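PDB 1IA6: cellulase CEL9M from Clostridium cellulolyticum, which probably hydrolyses internal beta-1,4-glucosidic linkages in cellulose and related beta-glucans, as a glycoside hydrolase family 9 endoglucanase. Local coordinates for residues A[249-253]-A[282-287]; A[155-159]-A[184-190]; A[74-78]-A[94-98]; A[230-234]-A[267-273]. All coordinates share one frame; numbering follows the deposited sequence. Where two conformers were deposited one is given.

Contact 1: A[249-253]-A[282-287]. Unlike the reference sequence in segment 282-287: Phe282 (reference Ile).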
# COMPACT_ATOMS: atom_id res chain seq x y z
N GLN A 249 16.24 0.01 -15.91
CA GLN A 249 15.40 0.37 -17.04
C GLN A 249 14.07 -0.34 -16.80
O GLN A 249 13.64 -1.20 -17.57
CB GLN A 249 16.03 -0.09 -18.36
CG GLN A 249 17.12 0.84 -18.87
CD GLN A 249 17.75 0.36 -20.17
OE1 GLN A 249 17.13 -0.40 -20.92
NE2 GLN A 249 18.97 0.81 -20.44
N ASP A 250 13.43 0.03 -15.69
CA ASP A 250 12.16 -0.57 -15.27
C ASP A 250 10.99 -0.11 -16.12
O ASP A 250 10.68 1.08 -16.17
CB ASP A 250 11.89 -0.23 -13.81
CG ASP A 250 10.96 -1.21 -13.14
OD1 ASP A 250 10.03 -1.71 -13.82
OD2 ASP A 250 11.14 -1.49 -11.94
N LYS A 251 10.32 -1.05 -16.78
CA LYS A 251 9.18 -0.75 -17.63
C LYS A 251 7.87 -0.96 -16.88
O LYS A 251 6.79 -0.94 -17.47
CB LYS A 251 9.19 -1.66 -18.87
CG LYS A 251 10.43 -1.53 -19.73
CD LYS A 251 10.41 -2.55 -20.87
CE LYS A 251 11.65 -2.45 -21.73
NZ LYS A 251 11.67 -3.52 -22.77
N TRP A 252 7.97 -1.18 -15.57
CA TRP A 252 6.80 -1.40 -14.74
C TRP A 252 6.57 -0.14 -13.91
O TRP A 252 6.74 0.98 -14.41
CB TRP A 252 7.04 -2.61 -13.83
CG TRP A 252 5.80 -3.32 -13.38
CD1 TRP A 252 5.35 -3.48 -12.10
CD2 TRP A 252 4.84 -3.99 -14.23
NE1 TRP A 252 4.18 -4.20 -12.09
CE2 TRP A 252 3.85 -4.53 -13.38
CE3 TRP A 252 4.74 -4.18 -15.61
CZ2 TRP A 252 2.75 -5.25 -13.88
CZ3 TRP A 252 3.65 -4.90 -16.10
CH2 TRP A 252 2.67 -5.42 -15.24
N THR A 253 6.20 -0.31 -12.65
CA THR A 253 5.98 0.83 -11.77
C THR A 253 6.07 0.36 -10.32
O THR A 253 6.32 -0.82 -10.05
CB THR A 253 4.61 1.50 -12.02
OG1 THR A 253 4.51 2.70 -11.24
CG2 THR A 253 3.47 0.56 -11.63
N PHE A 282 14.28 7.15 -17.54
CA PHE A 282 13.84 6.09 -18.44
C PHE A 282 12.40 5.69 -18.13
O PHE A 282 11.54 5.67 -19.01
CB PHE A 282 14.72 4.85 -18.31
CG PHE A 282 14.26 3.69 -19.15
CD1 PHE A 282 14.65 3.57 -20.48
CD2 PHE A 282 13.39 2.74 -18.63
CE1 PHE A 282 14.18 2.53 -21.28
CE2 PHE A 282 12.91 1.69 -19.42
CZ PHE A 282 13.31 1.59 -20.75
N ASN A 283 12.15 5.35 -16.87
CA ASN A 283 10.82 4.94 -16.45
C ASN A 283 9.76 5.99 -16.74
O ASN A 283 8.70 5.67 -17.26
CB ASN A 283 10.81 4.58 -14.96
CG ASN A 283 9.42 4.27 -14.45
OD1 ASN A 283 8.75 5.13 -13.90
ND2 ASN A 283 8.98 3.03 -14.64
N PHE A 284 10.05 7.25 -16.42
CA PHE A 284 9.10 8.32 -16.67
C PHE A 284 8.82 8.49 -18.16
O PHE A 284 7.67 8.59 -18.57
CB PHE A 284 9.61 9.64 -16.08
CG PHE A 284 9.58 9.69 -14.57
CD1 PHE A 284 9.00 8.66 -13.83
CD2 PHE A 284 10.12 10.78 -13.90
CE1 PHE A 284 8.94 8.72 -12.44
CE2 PHE A 284 10.07 10.85 -12.50
CZ PHE A 284 9.48 9.82 -11.78
N ASN A 285 9.88 8.52 -18.97
CA ASN A 285 9.71 8.69 -20.41
C ASN A 285 9.00 7.48 -21.02
O ASN A 285 8.30 7.61 -22.03
CB ASN A 285 11.06 8.91 -21.09
CG ASN A 285 11.62 10.29 -20.81
OD1 ASN A 285 10.87 11.25 -20.65
ND2 ASN A 285 12.94 10.39 -20.76
N TYR A 286 9.19 6.32 -20.42
CA TYR A 286 8.55 5.11 -20.91
C TYR A 286 7.04 5.22 -20.69
O TYR A 286 6.25 4.87 -21.56
CB TYR A 286 9.11 3.89 -20.17
CG TYR A 286 8.58 2.57 -20.68
CD1 TYR A 286 7.38 2.04 -20.19
CD2 TYR A 286 9.26 1.85 -21.66
CE1 TYR A 286 6.88 0.83 -20.66
CE2 TYR A 286 8.77 0.64 -22.14
CZ TYR A 286 7.58 0.14 -21.64
OH TYR A 286 7.09 -1.06 -22.11
N TRP A 287 6.64 5.73 -19.53
CA TRP A 287 5.22 5.89 -19.23
C TRP A 287 4.58 6.99 -20.07
O TRP A 287 3.40 6.92 -20.38
CB TRP A 287 5.01 6.19 -17.74
CG TRP A 287 4.81 4.95 -16.93
CD1 TRP A 287 5.76 4.02 -16.61
CD2 TRP A 287 3.57 4.47 -16.41
NE1 TRP A 287 5.18 2.98 -15.92
CE2 TRP A 287 3.84 3.23 -15.78
CE3 TRP A 287 2.26 4.96 -16.41
CZ2 TRP A 287 2.84 2.47 -15.16
CZ3 TRP A 287 1.26 4.20 -15.79
CH2 TRP A 287 1.56 2.97 -15.18
O HOH W 1 8.38 -3.07 -23.62
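Three hydrogen bonds run from side chains of helix 274-289 to backbone carbonyls of the loop 249-253, and Asn283 and Trp287, one turn apart, supply all of them. Asn283 ND2 spends both N-H groups. One reaches Asp250 O at 3.0 Å, nearly straight at 174°; the other goes to Trp252 O at 3.0 Å, more bent at 138°. Both acceptors lie in the plane of the Asn283 amide, which fixes its rotation. Trp287 NE1 donates to the same Trp252 O at 3.0 Å, so this oxygen is gripped twice, from opposite faces of its carbonyl plane.

Two CH-pi contacts lie beside these bonds. Gln249 CB sits over one face of the Phe282 ring, 3.9 Å from its centroid, while Asp250 O meets the edge of that ring in its plane. Lys251 CB lies likewise over a face of the Tyr286 ring, 3.9 Å from the centroid. Both rings are brought to the loop by CG standing anti to the backbone N. Thr253 CB packs obliquely against Trp287 CZ2, and Thr253 OG1 bonds to Glu313 of helix 306-323.

A water bonded to Tyr286 OH at 2.8 Å makes a weak link to Lys251 NZ, near the exposed end of Lys251. Within the loop, Asp250 OD1 accepts from Trp252 N at 2.8 Å, closing the turn whose carbonyls of Asp250 and Trp252 accept from the helix. The result is an Asx turn, pinned to a helix by side-chain-to-backbone bonds, in the loop that leads to the calcium ligand Asp257.

Contact 2: A[155-159]-A[184-190]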
# COMPACT_ATOMS: atom_id res chain seq x y z
N LEU A 155 10.70 -8.31 5.03
CA LEU A 155 11.40 -7.70 6.16
C LEU A 155 11.81 -6.27 5.86
O LEU A 155 11.72 -5.40 6.73
CB LEU A 155 12.64 -8.53 6.51
CG LEU A 155 12.36 -9.89 7.16
CD1 LEU A 155 13.64 -10.72 7.23
CD2 LEU A 155 11.78 -9.67 8.55
N SER A 156 12.24 -6.01 4.62
CA SER A 156 12.67 -4.68 4.23
C SER A 156 11.52 -3.69 4.12
O SER A 156 11.65 -2.55 4.55
CB SER A 156 13.44 -4.73 2.90
OG SER A 156 14.66 -5.43 3.07
N GLU A 157 10.39 -4.12 3.56
CA GLU A 157 9.26 -3.20 3.46
C GLU A 157 8.75 -2.87 4.86
O GLU A 157 8.35 -1.73 5.12
CB GLU A 157 8.14 -3.80 2.61
CG GLU A 157 8.44 -3.81 1.11
CD GLU A 157 8.88 -2.46 0.58
OE1 GLU A 157 8.31 -1.43 1.01
OE2 GLU A 157 9.78 -2.41 -0.28
N THR A 158 8.76 -3.85 5.75
CA THR A 158 8.30 -3.65 7.12
C THR A 158 9.27 -2.70 7.82
O THR A 158 8.87 -1.81 8.55
CB THR A 158 8.21 -4.99 7.88
OG1 THR A 158 7.37 -5.88 7.14
CG2 THR A 158 7.62 -4.78 9.26
N SER A 159 10.56 -2.90 7.56
CA SER A 159 11.59 -2.04 8.15
C SER A 159 11.36 -0.59 7.70
O SER A 159 11.39 0.34 8.51
CB SER A 159 12.98 -2.50 7.70
OG SER A 159 14.00 -1.63 8.18
N ALA A 184 13.09 -1.57 13.25
CA ALA A 184 13.42 -1.40 11.84
C ALA A 184 14.86 -1.81 11.56
O ALA A 184 15.16 -2.42 10.53
CB ALA A 184 13.21 0.05 11.42
N LYS A 185 15.77 -1.48 12.47
CA LYS A 185 17.17 -1.82 12.31
C LYS A 185 17.37 -3.32 12.35
O LYS A 185 18.15 -3.88 11.58
CB LYS A 185 18.02 -1.18 13.41
CG LYS A 185 18.20 0.32 13.27
CD LYS A 185 19.00 0.86 14.45
CE LYS A 185 19.22 2.36 14.34
NZ LYS A 185 19.96 2.89 15.52
N GLU A 186 16.64 -3.98 13.25
CA GLU A 186 16.75 -5.43 13.40
C GLU A 186 16.17 -6.20 12.22
O GLU A 186 16.74 -7.19 11.78
CB GLU A 186 16.08 -5.88 14.69
CG GLU A 186 16.62 -5.19 15.93
CD GLU A 186 16.01 -5.73 17.21
OE1 GLU A 186 14.81 -6.07 17.20
OE2 GLU A 186 16.73 -5.80 18.23
N LEU A 187 15.03 -5.74 11.71
CA LEU A 187 14.40 -6.42 10.58
C LEU A 187 15.26 -6.29 9.33
O LEU A 187 15.37 -7.22 8.53
CB LEU A 187 13.00 -5.85 10.32
CG LEU A 187 11.97 -6.04 11.44
CD1 LEU A 187 10.65 -5.41 11.02
CD2 LEU A 187 11.77 -7.52 11.73
N TYR A 188 15.89 -5.13 9.18
CA TYR A 188 16.77 -4.88 8.04
C TYR A 188 17.97 -5.83 8.15
O TYR A 188 18.38 -6.44 7.17
CB TYR A 188 17.26 -3.43 8.04
CG TYR A 188 18.32 -3.14 7.01
CD1 TYR A 188 17.99 -2.99 5.66
CD2 TYR A 188 19.66 -3.02 7.38
CE1 TYR A 188 18.97 -2.71 4.71
CE2 TYR A 188 20.65 -2.75 6.44
CZ TYR A 188 20.30 -2.60 5.10
OH TYR A 188 21.27 -2.33 4.18
N ALA A 189 18.51 -5.94 9.36
CA ALA A 189 19.65 -6.81 9.61
C ALA A 189 19.31 -8.25 9.23
O ALA A 189 20.11 -8.93 8.58
CB ALA A 189 20.05 -6.74 11.09
N MET A 190 18.13 -8.70 9.63
CA MET A 190 17.68 -10.05 9.30
C MET A 190 17.60 -10.22 7.79
O MET A 190 18.02 -11.24 7.24
CB MET A 190 16.29 -10.32 9.88
CG MET A 190 16.23 -10.46 11.39
SD MET A 190 14.51 -10.60 11.96
CE MET A 190 14.01 -12.11 11.15
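This is a close, buried antiparallel helix pair: Ser159 and Leu155 of helix 152-169 meet helix 174-193, the next helix along the chain. The segment axes approach to 8.2 Å at 162°, and the CA atoms of Ser159 and Ala184 stand 4.2 Å apart, a spacing that the small side chains of both residues permit.

At this narrow point Ser159 OG donates to Ala184 O at 2.7 Å. Its hydroxyl is swung anti to the backbone N (chi1 176°), which turns it across the interface instead of back along its own helix. The Ala184 carbonyl is already the helical acceptor of Tyr188 N, and the two donors arrive from opposite faces of its plane. In return Ala184 CB rests 3.4 Å from Ser159 O.

One turn away the packing is branched and apolar. Leu187 divides its methyls: CD1 meets Thr158 CG2 at 3.6 Å and CD2 meets Leu155 CD2 at 3.8 Å, the two leucines crossing at about a right angle. Leu155 CD1 touches Met190 CB at 3.8 Å. Phe115 of strand 115-119 touches Leu155, Thr158 and Leu187. Such an antiparallel helical hairpin is the building unit of the (alpha/alpha)6 barrel of family 9 glycoside hydrolases.

Contact 3: A[74-78]-A[94-98]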
# COMPACT_ATOMS: atom_id res chain seq x y z
N LEU A 74 2.11 4.50 2.66
CA LEU A 74 1.29 5.47 3.40
C LEU A 74 2.22 6.36 4.21
O LEU A 74 2.02 7.58 4.28
CB LEU A 74 0.32 4.75 4.34
CG LEU A 74 -0.89 4.07 3.69
CD1 LEU A 74 -1.61 3.22 4.73
CD2 LEU A 74 -1.83 5.13 3.10
N GLY A 75 3.24 5.76 4.82
CA GLY A 75 4.19 6.54 5.61
C GLY A 75 4.96 7.51 4.73
O GLY A 75 5.25 8.63 5.14
N TRP A 76 5.28 7.08 3.51
CA TRP A 76 6.02 7.93 2.58
C TRP A 76 5.16 9.13 2.18
O TRP A 76 5.66 10.25 2.06
CB TRP A 76 6.42 7.12 1.34
CG TRP A 76 7.40 7.80 0.43
CD1 TRP A 76 8.28 8.78 0.76
CD2 TRP A 76 7.64 7.50 -0.96
NE1 TRP A 76 9.06 9.12 -0.32
CE2 TRP A 76 8.69 8.35 -1.39
CE3 TRP A 76 7.07 6.60 -1.87
CZ2 TRP A 76 9.18 8.32 -2.70
CZ3 TRP A 76 7.56 6.58 -3.18
CH2 TRP A 76 8.61 7.43 -3.57
N SER A 77 3.87 8.88 2.00
CA SER A 77 2.93 9.93 1.62
C SER A 77 2.89 11.04 2.67
O SER A 77 2.94 12.23 2.34
CB SER A 77 1.52 9.35 1.46
OG SER A 77 1.50 8.29 0.51
N LEU A 78 2.82 10.65 3.93
CA LEU A 78 2.76 11.60 5.04
C LEU A 78 4.08 12.35 5.17
O LEU A 78 4.10 13.55 5.45
CB LEU A 78 2.45 10.87 6.35
CG LEU A 78 2.29 11.73 7.61
CD1 LEU A 78 1.13 12.71 7.41
CD2 LEU A 78 2.02 10.83 8.80
N MET A 94 -4.78 9.78 9.72
CA MET A 94 -3.69 9.10 9.01
C MET A 94 -2.74 8.42 10.00
O MET A 94 -2.35 7.27 9.81
CB MET A 94 -2.92 10.10 8.15
CG MET A 94 -1.79 9.49 7.35
SD MET A 94 -2.39 8.40 6.04
CE MET A 94 -0.99 8.41 4.96
N LEU A 95 -2.37 9.14 11.06
CA LEU A 95 -1.47 8.59 12.06
C LEU A 95 -2.08 7.39 12.76
O LEU A 95 -1.37 6.45 13.13
CB LEU A 95 -1.07 9.67 13.08
CG LEU A 95 -0.09 10.71 12.53
CD1 LEU A 95 0.09 11.84 13.52
CD2 LEU A 95 1.23 10.04 12.22
N GLN A 96 -3.39 7.41 12.95
CA GLN A 96 -4.06 6.28 13.59
C GLN A 96 -3.97 5.05 12.68
O GLN A 96 -3.71 3.95 13.17
CB GLN A 96 -5.52 6.62 13.87
CG GLN A 96 -5.69 7.86 14.73
CD GLN A 96 -7.12 8.07 15.19
OE1 GLN A 96 -8.06 7.93 14.41
NE2 GLN A 96 -7.29 8.42 16.46
N GLN A 97 -4.16 5.23 11.38
CA GLN A 97 -4.10 4.10 10.45
C GLN A 97 -2.69 3.52 10.45
O GLN A 97 -2.51 2.30 10.46
CB GLN A 97 -4.45 4.54 9.02
CG GLN A 97 -5.75 5.34 8.90
CD GLN A 97 -6.95 4.61 9.45
OE1 GLN A 97 -6.96 4.19 10.60
NE2 GLN A 97 -7.99 4.46 8.62
N LEU A 98 -1.70 4.40 10.46
CA LEU A 98 -0.31 3.97 10.46
C LEU A 98 0.08 3.24 11.75
O LEU A 98 0.73 2.20 11.70
CB LEU A 98 0.62 5.18 10.25
CG LEU A 98 0.57 5.75 8.83
CD1 LEU A 98 1.21 7.12 8.79
CD2 LEU A 98 1.28 4.79 7.89
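Leu98 and Met94 of helix 91-107 form the tight part of the contact, both packing on Leu74 of helix 64-80, their tips meeting its CB from directions about a right angle apart. Leu98 CD2 lies 3.7 Å from Leu74 CB and 3.8 Å from Gly75 N, so this methyl rests on backbone as well as on a side chain. Met94, its CG anti to the backbone N, bends at chi2 (69°), carrying CE to 3.2 Å from Leu74 O, a close carbon-oxygen approach, and to 3.9 Å from Leu74 CD2.

Leu78 marks the other end. One of its two methyls, CD2, serves three neighbours, meeting Leu95 CD2 at 3.6 Å, Leu98 CD1 at 3.8 Å and, more loosely, Met94 CG at 4.3 Å. Leu95, partly exposed, forms the solvent side, coming in only with the end of its chain. The segment axes stay 10.7 Å apart at 150°, and long side chains fill the interface.

Around this antiparallel pair, Phe85, on the short helix 82-87 that links the two in sequence, touches Ser77, Leu78 and Met94; helix 152-169 flanks Leu78, Leu95 and Leu98 through Asn168, Tyr169 and Met165; and helix 306-323 meets Ser77.

Contact 4: A[230-234]-A[267-273]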
# COMPACT_ATOMS: atom_id res chain seq x y z
N ILE A 230 23.93 3.55 2.92
CA ILE A 230 23.92 3.89 1.51
C ILE A 230 24.91 2.99 0.77
O ILE A 230 24.70 2.64 -0.39
CB ILE A 230 24.27 5.38 1.28
CG1 ILE A 230 23.22 6.26 1.96
CG2 ILE A 230 24.33 5.70 -0.21
CD1 ILE A 230 21.77 6.00 1.53
N THR A 231 25.99 2.61 1.45
CA THR A 231 26.96 1.72 0.85
C THR A 231 26.23 0.41 0.55
O THR A 231 26.40 -0.18 -0.52
CB THR A 231 28.16 1.46 1.80
OG1 THR A 231 28.83 2.70 2.07
CG2 THR A 231 29.14 0.49 1.18
N ASP A 232 25.39 -0.04 1.49
CA ASP A 232 24.62 -1.27 1.31
C ASP A 232 23.63 -1.10 0.15
O ASP A 232 23.54 -1.94 -0.73
CB ASP A 232 23.79 -1.61 2.55
CG ASP A 232 24.61 -2.16 3.70
OD1 ASP A 232 25.80 -2.50 3.49
OD2 ASP A 232 24.06 -2.26 4.81
N ALA A 233 22.89 0.00 0.19
CA ALA A 233 21.88 0.29 -0.82
C ALA A 233 22.39 0.24 -2.25
O ALA A 233 21.76 -0.36 -3.12
CB ALA A 233 21.23 1.64 -0.55
N GLU A 234 23.54 0.86 -2.51
CA GLU A 234 24.08 0.87 -3.86
C GLU A 234 24.44 -0.53 -4.34
O GLU A 234 24.42 -0.80 -5.54
CB GLU A 234 25.30 1.80 -3.94
CG GLU A 234 24.97 3.24 -3.57
CD GLU A 234 25.86 4.23 -4.27
OE1 GLU A 234 25.74 4.37 -5.51
OE2 GLU A 234 26.69 4.88 -3.59
N LEU A 267 17.87 7.17 -4.11
CA LEU A 267 19.31 7.10 -4.28
C LEU A 267 19.82 8.26 -5.14
O LEU A 267 20.94 8.74 -4.94
CB LEU A 267 19.73 5.76 -4.89
CG LEU A 267 19.80 4.61 -3.88
CD1 LEU A 267 20.18 3.31 -4.59
CD2 LEU A 267 20.83 4.94 -2.80
N ALA A 268 19.01 8.71 -6.09
CA ALA A 268 19.40 9.83 -6.93
C ALA A 268 19.49 11.07 -6.05
O ALA A 268 20.41 11.87 -6.17
CB ALA A 268 18.37 10.05 -8.04
N GLN A 269 18.52 11.21 -5.15
CA GLN A 269 18.44 12.34 -4.24
C GLN A 269 19.58 12.34 -3.23
O GLN A 269 20.18 13.38 -2.95
CB GLN A 269 17.10 12.30 -3.50
CG GLN A 269 16.83 13.48 -2.58
CD GLN A 269 15.46 13.41 -1.94
OE1 GLN A 269 14.56 12.73 -2.45
NE2 GLN A 269 15.28 14.11 -0.84
N ILE A 270 19.88 11.17 -2.69
CA ILE A 270 20.93 11.00 -1.69
C ILE A 270 22.37 10.96 -2.21
O ILE A 270 23.26 11.53 -1.59
CB ILE A 270 20.66 9.72 -0.87
CG1 ILE A 270 19.33 9.85 -0.13
CG2 ILE A 270 21.80 9.46 0.11
CD1 ILE A 270 18.88 8.57 0.54
N THR A 271 22.59 10.30 -3.34
CA THR A 271 23.94 10.18 -3.90
C THR A 271 24.24 11.13 -5.06
O THR A 271 25.40 11.42 -5.33
CB THR A 271 24.19 8.75 -4.42
OG1 THR A 271 23.43 8.54 -5.62
CG2 THR A 271 23.77 7.72 -3.38
N GLY A 272 23.20 11.58 -5.74
CA GLY A 272 23.38 12.48 -6.86
C GLY A 272 23.98 11.80 -8.08
O GLY A 272 24.29 12.47 -9.07
N LYS A 273 24.14 10.48 -8.03
CA LYS A 273 24.73 9.74 -9.15
C LYS A 273 23.85 9.67 -10.40
O LYS A 273 22.64 9.47 -10.31
CB LYS A 273 25.10 8.33 -8.70
CG LYS A 273 26.28 8.27 -7.75
CD LYS A 273 26.68 6.83 -7.49
CE LYS A 273 27.88 6.73 -6.58
NZ LYS A 273 28.25 5.31 -6.36
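Ile230 and Ile270 meet methyl to methyl, CD1 to CG2 at 3.7 Å, in an antiparallel but splayed helix pair of the (alpha/alpha)6-barrel catalytic module of family 9. The segment axes of helices 228-236 and 260-271 come no nearer than 11.7 Å, at 136° to each other, and side chains bridge the gap. Ile230 uses its other branch as well: CG2 lies 3.8 Å from Thr271 CG2. Ala233 CB, on the buried side, rests 4.0 Å from Leu267 CD2.

The polar part lies further out. Lys273, its chain extended, comes from the opposite direction to Glu234 and places NZ 2.8 Å from Glu234 OE1, on the syn side of the carboxylate and 24° out of its plane; the second approach, to OE2, is weak. The carboxylate borders the apolar patch, Glu234 OE2 lying 4.1 Å from Thr271 CG2. Glu234 OE1 has a second partner in the hydroxyl of Tyr276 on helix 274-289, and the two together probably stabilise the charged form of the carboxylate.

In the next shell, Tyr221 of helix 210-224 backs Ile230 and Ile270, while Ala217 and Thr218 of that helix touch Ala233 and Leu267. What positions Lys273 is the end of helix 260-271. Gly272 leaves the helix with positive phi, and Lys273 takes the N-cap position of the following helix. Thr271 ties the two together: with chi1 at 72°, its OG1 turns back to donate to Leu267 O and completes an ST turn by accepting from Lys273 N at 3.2 Å.

Contacts 2 and 3 are the buried ones, contact 3 nearest the middle of the chain, about 10 Å from its centre, whereas contacts 1 and 4 lie at 20 and 24 Å and are partly exposed. Chemistry follows place: contact 3 joins apolar side chains without a hydrogen bond across it, contact 2 adds one hydroxyl-to-carbonyl bond, and the outer two bring in amide, indole and charged groups. Helix 152-169, part of contact 2, also flanks contact 3. Contacts 1 and 4 alternate along the chain and use the successive helices 274-289 and 260-271. Contacts 2 and 4 touch directly, Tyr188 OH lying 2.9 Å from Asp232 OD2, a probable hydrogen bond.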